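Local atomic coordinates of phosphoribosylformylglycinamidine cyclo-ligase (Thermus thermophilus HB8, PDB entry 5AVM), a protein that probably catalyses the ATP-dependent ring closure of formylglycinamidine ribonucleotide to aminoimidazole ribonucleotide, a step of de novo purine biosynthesis. Residues L231-I244 / L298-A312. Sequence-based numbering, arbitrary orientation.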
loop_
_atom_site.group_PDB
_atom_site.type_symbol
_atom_site.label_atom_id
_atom_site.label_comp_id
_atom_site.label_asym_id
_atom_site.label_seq_id
_atom_site.Cartn_x
_atom_site.Cartn_y
_atom_site.Cartn_z
ATOM N N LEU B 231 15.845 -18.154 17.163
ATOM C CA LEU B 231 16.880 -18.763 16.344
ATOM C C LEU B 231 18.022 -17.785 16.092
ATOM O O LEU B 231 19.183 -18.180 16.018
ATOM C CB LEU B 231 16.291 -19.220 15.016
ATOM C CG LEU B 231 15.233 -20.315 15.122
ATOM C CD1 LEU B 231 14.586 -20.508 13.764
ATOM C CD2 LEU B 231 15.864 -21.605 15.616
ATOM N N TRP B 232 17.690 -16.507 15.953
ATOM C CA TRP B 232 18.720 -15.505 15.726
ATOM C C TRP B 232 19.596 -15.379 16.970
ATOM O O TRP B 232 20.825 -15.409 16.884
ATOM C CB TRP B 232 18.095 -14.146 15.383
ATOM C CG TRP B 232 17.453 -14.095 14.020
ATOM C CD1 TRP B 232 17.836 -14.790 12.905
ATOM C CD2 TRP B 232 16.356 -13.263 13.615
ATOM N NE1 TRP B 232 17.049 -14.439 11.833
ATOM C CE2 TRP B 232 16.134 -13.504 12.241
ATOM C CE3 TRP B 232 15.542 -12.336 14.278
ATOM C CZ2 TRP B 232 15.130 -12.852 11.517
ATOM C CZ3 TRP B 232 14.540 -11.686 13.556
ATOM C CH2 TRP B 232 14.346 -11.950 12.189
ATOM N N GLU B 233 18.960 -15.250 18.129
ATOM C CA GLU B 233 19.694 -15.113 19.375
ATOM C C GLU B 233 20.545 -16.336 19.652
ATOM O O GLU B 233 21.508 -16.264 20.412
ATOM C CB GLU B 233 18.728 -14.875 20.533
ATOM C CG GLU B 233 17.936 -13.588 20.388
ATOM C CD GLU B 233 17.320 -13.120 21.694
ATOM O OE1 GLU B 233 18.080 -12.938 22.674
ATOM O OE2 GLU B 233 16.082 -12.924 21.740
ATOM N N ALA B 234 20.194 -17.453 19.020
ATOM C CA ALA B 234 20.926 -18.703 19.203
ATOM C C ALA B 234 21.941 -18.960 18.086
ATOM O O ALA B 234 22.636 -19.977 18.095
ATOM C CB ALA B 234 19.946 -19.871 19.304
ATOM N N GLY B 235 22.018 -18.042 17.127
ATOM C CA GLY B 235 22.962 -18.185 16.029
ATOM C C GLY B 235 22.729 -19.352 15.084
ATOM O O GLY B 235 23.675 -19.869 14.487
ATOM N N VAL B 236 21.471 -19.758 14.934
ATOM C CA VAL B 236 21.111 -20.872 14.062
ATOM C C VAL B 236 21.258 -20.500 12.585
ATOM O O VAL B 236 20.702 -19.502 12.134
ATOM C CB VAL B 236 19.652 -21.325 14.327
ATOM C CG1 VAL B 236 19.308 -22.527 13.468
ATOM C CG2 VAL B 236 19.473 -21.662 15.796
ATOM N N GLU B 237 22.007 -21.308 11.839
ATOM C CA GLU B 237 22.228 -21.062 10.414
ATOM C C GLU B 237 20.978 -21.310 9.572
ATOM O O GLU B 237 20.517 -22.449 9.447
ATOM C CB GLU B 237 23.364 -21.948 9.880
ATOM C CG GLU B 237 23.711 -21.697 8.403
ATOM C CD GLU B 237 24.749 -22.673 7.837
ATOM O OE1 GLU B 237 25.202 -22.453 6.693
ATOM O OE2 GLU B 237 25.109 -23.657 8.520
ATOM N N LEU B 238 20.434 -20.238 9.000
ATOM C CA LEU B 238 19.257 -20.320 8.140
ATOM C C LEU B 238 19.697 -19.931 6.738
ATOM O O LEU B 238 20.455 -18.977 6.574
ATOM C CB LEU B 238 18.172 -19.349 8.610
ATOM C CG LEU B 238 17.289 -19.718 9.808
ATOM C CD1 LEU B 238 16.515 -20.976 9.485
ATOM C CD2 LEU B 238 18.124 -19.913 11.053
ATOM N N HIS B 239 19.235 -20.663 5.729
ATOM C CA HIS B 239 19.598 -20.356 4.347
ATOM C C HIS B 239 18.525 -19.557 3.627
ATOM O O HIS B 239 18.793 -18.480 3.091
ATOM C CB HIS B 239 19.868 -21.637 3.561
ATOM C CG HIS B 239 21.116 -22.345 3.976
ATOM N ND1 HIS B 239 21.598 -23.452 3.313
ATOM C CD2 HIS B 239 21.984 -22.101 4.987
ATOM C CE1 HIS B 239 22.709 -23.860 3.900
ATOM N NE2 HIS B 239 22.965 -23.057 4.917
ATOM N N ALA B 240 17.314 -20.100 3.605
ATOM C CA ALA B 240 16.193 -19.443 2.959
ATOM C C ALA B 240 14.939 -19.699 3.780
ATOM O O ALA B 240 14.983 -20.377 4.804
ATOM C CB ALA B 240 16.014 -19.970 1.540
ATOM N N ALA B 241 13.821 -19.142 3.338
ATOM C CA ALA B 241 12.565 -19.321 4.045
ATOM C C ALA B 241 11.442 -18.933 3.113
ATOM O O ALA B 241 11.611 -18.077 2.239
ATOM C CB ALA B 241 12.530 -18.459 5.312
ATOM N N ALA B 242 10.299 -19.578 3.293
ATOM C CA ALA B 242 9.155 -19.296 2.456
ATOM C C ALA B 242 7.933 -19.112 3.312
ATOM O O ALA B 242 7.670 -19.907 4.209
ATOM C CB ALA B 242 8.931 -20.433 1.470
ATOM N N HIS B 243 7.207 -18.033 3.052
ATOM C CA HIS B 243 5.971 -17.772 3.760
ATOM C C HIS B 243 4.973 -18.393 2.795
ATOM O O HIS B 243 4.960 -18.037 1.618
ATOM C CB HIS B 243 5.722 -16.276 3.886
ATOM C CG HIS B 243 4.559 -15.934 4.763
ATOM N ND1 HIS B 243 3.868 -14.748 4.653
ATOM C CD2 HIS B 243 3.973 -16.619 5.774
ATOM C CE1 HIS B 243 2.904 -14.717 5.557
ATOM N NE2 HIS B 243 2.947 -15.839 6.250
ATOM N N ILE B 244 4.173 -19.343 3.277
ATOM C CA ILE B 244 3.188 -20.034 2.433
ATOM C C ILE B 244 1.865 -19.280 2.389
ATOM O O ILE B 244 0.976 -19.472 3.229
ATOM C CB ILE B 244 2.945 -21.483 2.923
ATOM C CG1 ILE B 244 4.295 -22.198 3.068
ATOM C CG2 ILE B 244 2.040 -22.229 1.945
ATOM C CD1 ILE B 244 5.219 -22.021 1.868
ATOM N N LEU B 298 1.223 -25.514 6.685
ATOM C CA LEU B 298 2.585 -25.027 6.484
ATOM C C LEU B 298 2.564 -23.500 6.519
ATOM O O LEU B 298 2.355 -22.861 5.494
ATOM C CB LEU B 298 3.114 -25.516 5.133
ATOM C CG LEU B 298 3.141 -27.039 4.959
ATOM C CD1 LEU B 298 3.387 -27.396 3.524
ATOM C CD2 LEU B 298 4.213 -27.635 5.853
ATOM N N GLY B 299 2.761 -22.926 7.705
ATOM C CA GLY B 299 2.755 -21.479 7.844
ATOM C C GLY B 299 3.993 -20.859 7.228
ATOM O O GLY B 299 3.932 -19.797 6.603
ATOM N N MET B 300 5.128 -21.527 7.415
ATOM C CA MET B 300 6.403 -21.079 6.865
ATOM C C MET B 300 7.317 -22.277 6.723
ATOM O O MET B 300 7.287 -23.173 7.557
ATOM C CB MET B 300 7.081 -20.047 7.779
ATOM C CG MET B 300 6.626 -18.618 7.562
ATOM S SD MET B 300 7.885 -17.439 8.078
ATOM C CE MET B 300 9.052 -17.607 6.763
ATOM N N VAL B 301 8.116 -22.303 5.663
ATOM C CA VAL B 301 9.052 -23.400 5.457
ATOM C C VAL B 301 10.460 -22.822 5.524
ATOM O O VAL B 301 10.756 -21.806 4.896
ATOM C CB VAL B 301 8.859 -24.094 4.079
ATOM C CG1 VAL B 301 9.839 -25.257 3.941
ATOM C CG2 VAL B 301 7.420 -24.591 3.932
ATOM N N LEU B 302 11.321 -23.465 6.303
ATOM C CA LEU B 302 12.699 -23.028 6.455
ATOM C C LEU B 302 13.655 -23.990 5.757
ATOM O O LEU B 302 13.523 -25.213 5.860
ATOM C CB LEU B 302 13.053 -22.929 7.943
ATOM C CG LEU B 302 12.691 -21.646 8.700
ATOM C CD1 LEU B 302 11.314 -21.165 8.327
ATOM C CD2 LEU B 302 12.768 -21.913 10.191
ATOM N N VAL B 303 14.611 -23.429 5.031
ATOM C CA VAL B 303 15.611 -24.220 4.333
ATOM C C VAL B 303 16.930 -23.920 5.037
ATOM O O VAL B 303 17.398 -22.783 5.045
ATOM C CB VAL B 303 15.704 -23.816 2.853
ATOM C CG1 VAL B 303 16.564 -24.809 2.099
ATOM C CG2 VAL B 303 14.311 -23.737 2.250
ATOM N N LEU B 304 17.520 -24.943 5.640
ATOM C CA LEU B 304 18.762 -24.778 6.377
ATOM C C LEU B 304 19.505 -26.111 6.517
ATOM O O LEU B 304 18.922 -27.176 6.292
ATOM C CB LEU B 304 18.446 -24.213 7.772
ATOM C CG LEU B 304 17.308 -24.859 8.592
ATOM C CD1 LEU B 304 17.480 -26.358 8.705
ATOM C CD2 LEU B 304 17.283 -24.253 9.974
ATOM N N PRO B 305 20.805 -26.068 6.884
ATOM C CA PRO B 305 21.594 -27.294 7.055
ATOM C C PRO B 305 20.870 -28.269 7.990
ATOM O O PRO B 305 20.098 -27.845 8.848
ATOM C CB PRO B 305 22.898 -26.772 7.649
ATOM C CG PRO B 305 23.054 -25.461 6.962
ATOM C CD PRO B 305 21.657 -24.876 7.054
ATOM N N GLN B 306 21.117 -29.564 7.831
ATOM C CA GLN B 306 20.449 -30.554 8.671
ATOM C C GLN B 306 20.651 -30.341 10.175
ATOM O O GLN B 306 19.704 -30.462 10.950
ATOM C CB GLN B 306 20.895 -31.966 8.291
ATOM C CG GLN B 306 20.147 -33.060 9.042
ATOM C CD GLN B 306 18.686 -33.184 8.620
ATOM O OE1 GLN B 306 17.811 -33.460 9.445
ATOM N NE2 GLN B 306 18.419 -32.997 7.329
ATOM N N GLU B 307 21.873 -30.018 10.587
ATOM C CA GLU B 307 22.161 -29.807 12.006
ATOM C C GLU B 307 21.425 -28.619 12.599
ATOM O O GLU B 307 21.070 -28.631 13.778
ATOM C CB GLU B 307 23.667 -29.620 12.227
ATOM C CG GLU B 307 24.091 -29.415 13.698
ATOM C CD GLU B 307 24.184 -27.945 14.116
ATOM O OE1 GLU B 307 23.146 -27.251 14.131
ATOM O OE2 GLU B 307 25.302 -27.485 14.432
ATOM N N ALA B 308 21.207 -27.593 11.779
ATOM C CA ALA B 308 20.528 -26.377 12.224
ATOM C C ALA B 308 19.083 -26.646 12.614
ATOM O O ALA B 308 18.598 -26.124 13.617
ATOM C CB ALA B 308 20.597 -25.307 11.137
ATOM N N ALA B 309 18.397 -27.458 11.816
ATOM C CA ALA B 309 17.013 -27.812 12.099
ATOM C C ALA B 309 16.945 -28.399 13.510
ATOM O O ALA B 309 16.105 -28.004 14.322
ATOM C CB ALA B 309 16.521 -28.829 11.083
ATOM N N GLU B 310 17.848 -29.337 13.792
ATOM C CA GLU B 310 17.923 -29.989 15.098
ATOM C C GLU B 310 18.002 -28.975 16.232
ATOM O O GLU B 310 17.193 -29.006 17.157
ATOM C CB GLU B 310 19.147 -30.916 15.162
ATOM C CG GLU B 310 18.865 -32.392 14.895
ATOM C CD GLU B 310 18.325 -32.650 13.503
ATOM O OE1 GLU B 310 18.996 -32.263 12.524
ATOM O OE2 GLU B 310 17.231 -33.246 13.387
ATOM N N GLU B 311 18.985 -28.084 16.157
ATOM C CA GLU B 311 19.184 -27.052 17.175
ATOM C C GLU B 311 17.952 -26.150 17.274
ATOM O O GLU B 311 17.643 -25.604 18.336
ATOM C CB GLU B 311 20.433 -26.223 16.831
ATOM C CG GLU B 311 20.627 -24.958 17.670
ATOM C CD GLU B 311 21.859 -24.145 17.255
ATOM O OE1 GLU B 311 22.113 -24.008 16.036
ATOM O OE2 GLU B 311 22.566 -23.633 18.151
ATOM N N ALA B 312 17.252 -26.012 16.153
ATOM C CA ALA B 312 16.057 -25.181 16.082
ATOM C C ALA B 312 14.840 -25.841 16.732
ATOM O O ALA B 312 14.134 -25.213 17.515
ATOM C CB ALA B 312 15.754 -24.842 14.625
HETATM O O HOH W 1 23.527 -23.889 13.176
HETATM O O HOH W 2 1.454 -18.927 6.284
#
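A classic beta bulge opens the antiparallel pairing of strand 240-243 with strand 300-304, where His239 and Ala240 both face Val303. Val303 O takes two backbone donors, His239 N at 2.9 Å and Ala240 N at 3.0 Å, so a single carbonyl holds both residues of the bulge. Beyond it the ladder is regular: Ala242 N to Val301 O and Val301 N to Ala242 O form a reciprocal pair of bonds, each 2.8 Å long. The last rung, Ile244 N to Gly299 O, is weak.

From the bulge, the His239 ring packs against Pro305, at the N-cap of helix 306-313. With CG turned beside its own backbone N (chi1 -70°), the imidazole offers one face to the proline, whose CD lies 3.5 Å from the ring centroid in a CH-pi contact. Two carboxylates fix the ring's rotation: Glu237 OE1 accepts from His239 NE2 at 2.9 Å, and Asp175 is hydrogen-bonded to ND1. OE1 lies near the ring plane, while the nitrogen approaches from well above the plane of the Glu237 carboxylate. An alanine in place of His239 would probably cost Pro305 CD its aromatic partner and deprive both carboxylates of the imidazole they share.

Apolar side chains extend the join. Leu238 and Leu304 run side by side, Leu238 CD1 and Leu304 CD2 tightly packed at 3.4 Å, while Val236 CG1 rests 3.9 Å from Ala308 CB and Leu231 CD2 meets Ala312 CB, joining helix 225-233 to helix 306-313. At the far end, Met300 CE reaches Ala241 CB, and the sulfur lies obliquely to the His243 ring, which is hydrogen-bonded to His221 and Asp90. Within this chain, strand 240-243 thus forms one border of the mixed sheet in the C-terminal domain of the AIR synthase family, its bulged entry seated against a strand-to-helix turn.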